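Local coordinates for uncharacterized protein (Streptococcus mutans, PDB 3L7Y) that is uncharacterised but, as a magnesium-binding member of the haloacid dehalogenase-like hydrolases, probably acts as a phosphatase, at residues L227-A232 with I257-L262; Y267-A272 with Y282-N287. All blocks are in the same frame, centred on the assembly; numbering follows the deposited sequence.

Contact 1: residues L227-A232 with I257-L262; sequences LHKGWA and IEMLKL
In the Rossmann-like core of this haloacid dehalogenase-like hydrolase, the start of helix 229-239, which carries Lys229 to the magnesium site, packs against helix 257-262, with His228 stacked on Glu258 at the partly exposed side of the contact. The two helices come very close at Gly230: having no side chain, this residue lets the two backbones meet, its CA lying 3.8 Å from Met259 N. Beside this near backbone contact, the CB atoms of Lys229 and Met259 meet at 4.0 Å, and from there the two chains lead off differently. The methionine reaches Leu233 and Ala249 in the interior. The lysine chain is extended beyond CG, a length that takes NZ to salt bridges with Asp43 and Asp256 and a hydrogen bond to Ala77 O; Asp43 is a ligand of the magnesium ion, so Lys229 lies in the second shell of the metal, its side chain about 6 Å from the ion between nearest atoms. Farther along helix 257-262, Leu262 directs CD2 to within 3.7 Å of Gly230 O, its side chain also packing on Leu233 and Leu237. His228 occupies the N-cap position and stands at the contact's more polar side. Glu258 bends at chi2 (85°), turning its carboxylate over the CG side of the imidazole, beyond the ring centre, with the two planes only 9° apart. The aliphatic part joins in as a CH-pi contact, Glu258 CG sitting 3.6 Å from the centroid of the His228 ring and almost exactly on its normal.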
loop_
_atom_site.group_PDB
_atom_site.type_symbol
_atom_site.label_atom_id
_atom_site.label_comp_id
_atom_site.label_asym_id
_atom_site.label_seq_id
_atom_site.Cartn_x
_atom_site.Cartn_y
_atom_site.Cartn_z
ATOM N N LEU A 227 -6.397 -9.644 -2.048
ATOM C CA LEU A 227 -5.203 -9.408 -1.230
ATOM C C LEU A 227 -4.992 -7.915 -0.952
ATOM O O LEU A 227 -3.988 -7.320 -1.367
ATOM C CB LEU A 227 -3.953 -10.032 -1.870
ATOM C CG LEU A 227 -3.617 -11.452 -1.392
ATOM C CD1 LEU A 227 -4.875 -12.280 -1.122
ATOM C CD2 LEU A 227 -2.663 -12.149 -2.367
ATOM N N HIS A 228 -5.951 -7.322 -0.242
ATOM C CA HIS A 228 -5.909 -5.903 0.074
ATOM C C HIS A 228 -5.480 -5.692 1.534
ATOM O O HIS A 228 -5.269 -6.650 2.265
ATOM C CB HIS A 228 -7.264 -5.261 -0.221
ATOM C CG HIS A 228 -8.429 -6.052 0.286
ATOM N ND1 HIS A 228 -8.648 -6.273 1.627
ATOM C CD2 HIS A 228 -9.442 -6.678 -0.369
ATOM C CE1 HIS A 228 -9.745 -6.997 1.779
ATOM N NE2 HIS A 228 -10.242 -7.257 0.584
ATOM N N LYS A 229 -5.329 -4.444 1.956
ATOM C CA LYS A 229 -4.747 -4.189 3.269
ATOM C C LYS A 229 -5.645 -4.715 4.401
ATOM O O LYS A 229 -5.151 -5.069 5.479
ATOM C CB LYS A 229 -4.475 -2.698 3.458
ATOM C CG LYS A 229 -3.498 -2.077 2.482
ATOM C CD LYS A 229 -3.289 -0.593 2.824
ATOM C CE LYS A 229 -2.588 0.172 1.696
ATOM N NZ LYS A 229 -2.318 1.578 2.080
ATOM N N GLY A 230 -6.958 -4.748 4.157
ATOM C CA GLY A 230 -7.897 -5.339 5.094
ATOM C C GLY A 230 -7.598 -6.818 5.277
ATOM O O GLY A 230 -7.545 -7.318 6.396
ATOM N N TRP A 231 -7.441 -7.542 4.173
ATOM C CA TRP A 231 -7.024 -8.942 4.192
ATOM C C TRP A 231 -5.683 -9.124 4.930
ATOM O O TRP A 231 -5.534 -9.993 5.706
ATOM C CB TRP A 231 -6.961 -9.533 2.785
ATOM C CG TRP A 231 -6.483 -10.925 2.740
ATOM C CD1 TRP A 231 -7.223 -12.052 2.793
ATOM C CD2 TRP A 231 -5.142 -11.349 2.670
ATOM N NE1 TRP A 231 -6.437 -13.140 2.744
ATOM C CE2 TRP A 231 -5.145 -12.736 2.675
ATOM C CE3 TRP A 231 -3.933 -10.695 2.591
ATOM C CZ2 TRP A 231 -3.976 -13.469 2.622
ATOM C CZ3 TRP A 231 -2.812 -11.416 2.524
ATOM C CH2 TRP A 231 -2.836 -12.784 2.524
ATOM N N ALA A 232 -4.750 -8.255 4.671
ATOM C CA ALA A 232 -3.452 -8.338 5.297
ATOM C C ALA A 232 -3.591 -8.234 6.821
ATOM O O ALA A 232 -3.163 -9.090 7.510
ATOM C CB ALA A 232 -2.558 -7.338 4.781
ATOM N N ILE A 257 -9.548 1.469 2.176
ATOM C CA ILE A 257 -10.944 1.358 2.617
ATOM C C ILE A 257 -11.286 0.035 3.310
ATOM O O ILE A 257 -12.009 0.039 4.313
ATOM C CB ILE A 257 -11.950 1.667 1.488
ATOM C CG1 ILE A 257 -11.970 3.158 1.160
ATOM C CG2 ILE A 257 -13.364 1.261 1.887
ATOM C CD1 ILE A 257 -12.758 3.478 -0.139
ATOM N N GLU A 258 -10.799 -1.096 2.797
ATOM C CA GLU A 258 -11.070 -2.369 3.485
ATOM C C GLU A 258 -10.409 -2.377 4.874
ATOM O O GLU A 258 -10.947 -2.920 5.845
ATOM C CB GLU A 258 -10.592 -3.575 2.658
ATOM C CG GLU A 258 -11.216 -3.670 1.252
ATOM C CD GLU A 258 -10.482 -2.843 0.203
ATOM O OE1 GLU A 258 -9.520 -2.126 0.555
ATOM O OE2 GLU A 258 -10.865 -2.911 -0.987
ATOM N N MET A 259 -9.230 -1.779 4.968
ATOM C CA MET A 259 -8.531 -1.738 6.252
ATOM C C MET A 259 -9.288 -0.893 7.263
ATOM O O MET A 259 -9.413 -1.267 8.425
ATOM C CB MET A 259 -7.121 -1.168 6.085
ATOM C CG MET A 259 -6.382 -0.916 7.410
ATOM S SD MET A 259 -4.636 -0.500 7.140
ATOM C CE MET A 259 -4.756 1.205 6.596
ATOM N N LEU A 260 -9.754 0.269 6.813
ATOM C CA LEU A 260 -10.505 1.183 7.652
ATOM C C LEU A 260 -11.825 0.564 8.124
ATOM O O LEU A 260 -12.165 0.631 9.313
ATOM C CB LEU A 260 -10.762 2.487 6.894
ATOM C CG LEU A 260 -9.928 3.742 7.192
ATOM C CD1 LEU A 260 -8.737 3.481 8.120
ATOM C CD2 LEU A 260 -9.518 4.457 5.893
ATOM N N LYS A 261 -12.567 -0.041 7.200
ATOM C CA LYS A 261 -13.815 -0.694 7.577
ATOM C C LYS A 261 -13.561 -1.806 8.591
ATOM O O LYS A 261 -14.385 -2.062 9.468
ATOM C CB LYS A 261 -14.533 -1.234 6.345
ATOM C CG LYS A 261 -15.130 -0.133 5.474
ATOM C CD LYS A 261 -15.759 -0.681 4.195
ATOM N N LEU A 262 -12.401 -2.448 8.485
ATOM C CA LEU A 262 -12.071 -3.557 9.365
ATOM C C LEU A 262 -11.803 -3.110 10.790
ATOM O O LEU A 262 -12.264 -3.737 11.750
ATOM C CB LEU A 262 -10.842 -4.306 8.848
ATOM C CG LEU A 262 -10.288 -5.333 9.837
ATOM C CD1 LEU A 262 -11.168 -6.582 9.872
ATOM C CD2 LEU A 262 -8.840 -5.699 9.483
#

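Contact 2: residues Y267-A272 with Y282-N287; sequences YAMANA and YQAKSN
Tyr267 lays one face of its ring against the CB of Tyr282, where the parallel strands 265-268 and 282-283 pair at the edge of the sheet. Tyr267 CE1 comes to 3.4 Å from Tyr282 CB, a ridge that the flat phenol can rest on; the rings themselves are nearly parallel but slid apart, with little overlap. Two backbone bonds set this register: Ala268 N gives to Tyr282 O at 3.0 Å, and Ala268 O accepts from Ala284 N at 2.9 Å. On the other face of the sheet the extended Gln283 runs alongside Ala270 and sets OE1 3.5 Å from Ala270 CA, while that oxygen is held by Lys277 NZ. Beyond the strands the small Ala284 methyl forms a shallow bump against Met269 SD. Bends at chi2 and chi3 (-57° and -65°) curl the flexible thioether round, so that Met269 CE fills the hollow at Lys285 O, 3.2 Å away, and Asn287 N. The methyl of Ala270 fits against Ala284 O and Ser286 N, small enough for the type I turn 269-272 to lie close. At the far end Asn271 OD1 takes a 2.9 Å hydrogen bond from Asn287 N, which approaches from above the amide plane, 37° out of it. Asn271 ND2 is bound to Gly46 O, so oxygen and nitrogen together fix the rotation of the amide, beside the magnesium ligand Asp252. Strand, helix 274-279 and strand thus make a parallel beta-alpha-beta unit, with the loops after the strands at the active-site end, as in the Rossmann-like core of haloacid dehalogenase-like hydrolases.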
loop_
_atom_site.group_PDB
_atom_site.type_symbol
_atom_site.label_atom_id
_atom_site.label_comp_id
_atom_site.label_asym_id
_atom_site.label_seq_id
_atom_site.Cartn_x
_atom_site.Cartn_y
_atom_site.Cartn_z
ATOM N N TYR A 267 -9.176 5.542 11.517
ATOM C CA TYR A 267 -8.939 6.977 11.392
ATOM C C TYR A 267 -8.703 7.369 9.937
ATOM O O TYR A 267 -7.745 6.898 9.333
ATOM C CB TYR A 267 -7.716 7.395 12.234
ATOM C CG TYR A 267 -7.968 7.389 13.725
ATOM C CD1 TYR A 267 -8.379 8.546 14.385
ATOM C CD2 TYR A 267 -7.841 6.224 14.460
ATOM C CE1 TYR A 267 -8.633 8.539 15.764
ATOM C CE2 TYR A 267 -8.089 6.203 15.826
ATOM C CZ TYR A 267 -8.487 7.362 16.471
ATOM O OH TYR A 267 -8.731 7.334 17.825
ATOM N N ALA A 268 -9.570 8.220 9.381
ATOM C CA ALA A 268 -9.266 8.884 8.117
ATOM C C ALA A 268 -8.529 10.181 8.398
ATOM O O ALA A 268 -8.917 10.937 9.285
ATOM C CB ALA A 268 -10.545 9.170 7.329
ATOM N N MET A 269 -7.467 10.444 7.644
ATOM C CA MET A 269 -6.734 11.692 7.786
ATOM C C MET A 269 -7.627 12.860 7.374
ATOM O O MET A 269 -8.487 12.712 6.503
ATOM C CB MET A 269 -5.456 11.665 6.939
ATOM C CG MET A 269 -4.566 10.452 7.194
ATOM S SD MET A 269 -4.086 10.317 8.934
ATOM C CE MET A 269 -3.085 11.797 9.144
ATOM N N ALA A 270 -7.437 14.014 8.010
ATOM C CA ALA A 270 -8.188 15.216 7.639
ATOM C C ALA A 270 -8.101 15.504 6.138
ATOM O O ALA A 270 -9.023 16.095 5.570
ATOM C CB ALA A 270 -7.712 16.429 8.436
ATOM N N ASN A 271 -6.991 15.103 5.514
ATOM C CA ASN A 271 -6.773 15.342 4.076
ATOM C C ASN A 271 -7.360 14.289 3.140
ATOM O O ASN A 271 -7.286 14.430 1.927
ATOM C CB ASN A 271 -5.279 15.520 3.760
ATOM C CG ASN A 271 -4.422 14.436 4.371
ATOM O OD1 ASN A 271 -4.196 14.429 5.580
ATOM N ND2 ASN A 271 -3.944 13.505 3.540
ATOM N N ALA A 272 -7.941 13.234 3.693
ATOM C CA ALA A 272 -8.521 12.188 2.864
ATOM C C ALA A 272 -9.786 12.693 2.172
ATOM O O ALA A 272 -10.394 13.657 2.628
ATOM C CB ALA A 272 -8.808 10.938 3.702
ATOM N N TYR A 282 -13.375 7.641 12.956
ATOM C CA TYR A 282 -12.801 8.848 13.533
ATOM C C TYR A 282 -12.026 9.627 12.472
ATOM O O TYR A 282 -11.583 9.056 11.472
ATOM C CB TYR A 282 -11.847 8.492 14.679
ATOM C CG TYR A 282 -12.421 7.628 15.795
ATOM C CD1 TYR A 282 -12.454 6.242 15.680
ATOM C CD2 TYR A 282 -12.898 8.193 16.969
ATOM C CE1 TYR A 282 -12.968 5.445 16.696
ATOM C CE2 TYR A 282 -13.406 7.400 17.992
ATOM C CZ TYR A 282 -13.431 6.023 17.845
ATOM O OH TYR A 282 -13.931 5.209 18.840
ATOM N N GLN A 283 -11.851 10.926 12.691
ATOM C CA GLN A 283 -11.020 11.741 11.804
ATOM C C GLN A 283 -9.773 12.223 12.552
ATOM O O GLN A 283 -9.856 12.661 13.708
ATOM C CB GLN A 283 -11.824 12.909 11.220
ATOM C CG GLN A 283 -11.059 13.845 10.307
ATOM C CD GLN A 283 -11.983 14.741 9.493
ATOM O OE1 GLN A 283 -11.541 15.480 8.621
ATOM N NE2 GLN A 283 -13.273 14.667 9.775
ATOM N N ALA A 284 -8.611 12.092 11.912
ATOM C CA ALA A 284 -7.364 12.609 12.467
ATOM C C ALA A 284 -7.058 13.987 11.879
ATOM O O ALA A 284 -7.703 14.413 10.922
ATOM C CB ALA A 284 -6.217 11.641 12.170
ATOM N N LYS A 285 -6.066 14.679 12.427
ATOM C CA LYS A 285 -5.521 15.838 11.721
ATOM C C LYS A 285 -4.903 15.398 10.406
ATOM O O LYS A 285 -4.919 14.220 10.081
ATOM C CB LYS A 285 -4.497 16.593 12.565
ATOM C CG LYS A 285 -5.138 17.668 13.403
ATOM C CD LYS A 285 -5.657 17.114 14.698
ATOM C CE LYS A 285 -4.768 17.574 15.833
ATOM N NZ LYS A 285 -3.389 17.716 15.324
ATOM N N SER A 286 -4.370 16.344 9.642
ATOM C CA SER A 286 -3.809 16.021 8.330
ATOM C C SER A 286 -2.437 15.384 8.487
ATOM O O SER A 286 -1.831 15.462 9.550
ATOM C CB SER A 286 -3.661 17.287 7.498
ATOM O OG SER A 286 -2.545 18.032 7.952
ATOM N N ASN A 287 -1.939 14.766 7.421
ATOM C CA ASN A 287 -0.613 14.183 7.460
ATOM C C ASN A 287 0.457 15.255 7.619
ATOM O O ASN A 287 1.590 14.946 7.950
ATOM C CB ASN A 287 -0.347 13.341 6.208
ATOM C CG ASN A 287 -0.319 14.170 4.933
ATOM O OD1 ASN A 287 0.552 13.983 4.067
ATOM N ND2 ASN A 287 -1.280 15.078 4.799
#

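Both contacts belong to the Rossmann-like core, about 17 Å apart between centres, and follow one another in the chain: helix 257-262 is followed by strand 265-268, and Leu260 CD1 of the helix packs 3.8 Å from Tyr267 O. Each is partly buried, but contact 1 lies nearer the chain centre (about 10 against 17 Å between centres), while contact 2, on an outermost strand, has more exposed residues and buries twice the surface. Contact 1 joins two helices by packing and a stacked ring and carboxylate, without a hydrogen bond across it; contact 2 uses backbone bonds, a side-chain amide bond and apolar packing. Both approach the magnesium site, contact 1 with a charged lysine, contact 2 with a neutral asparagine.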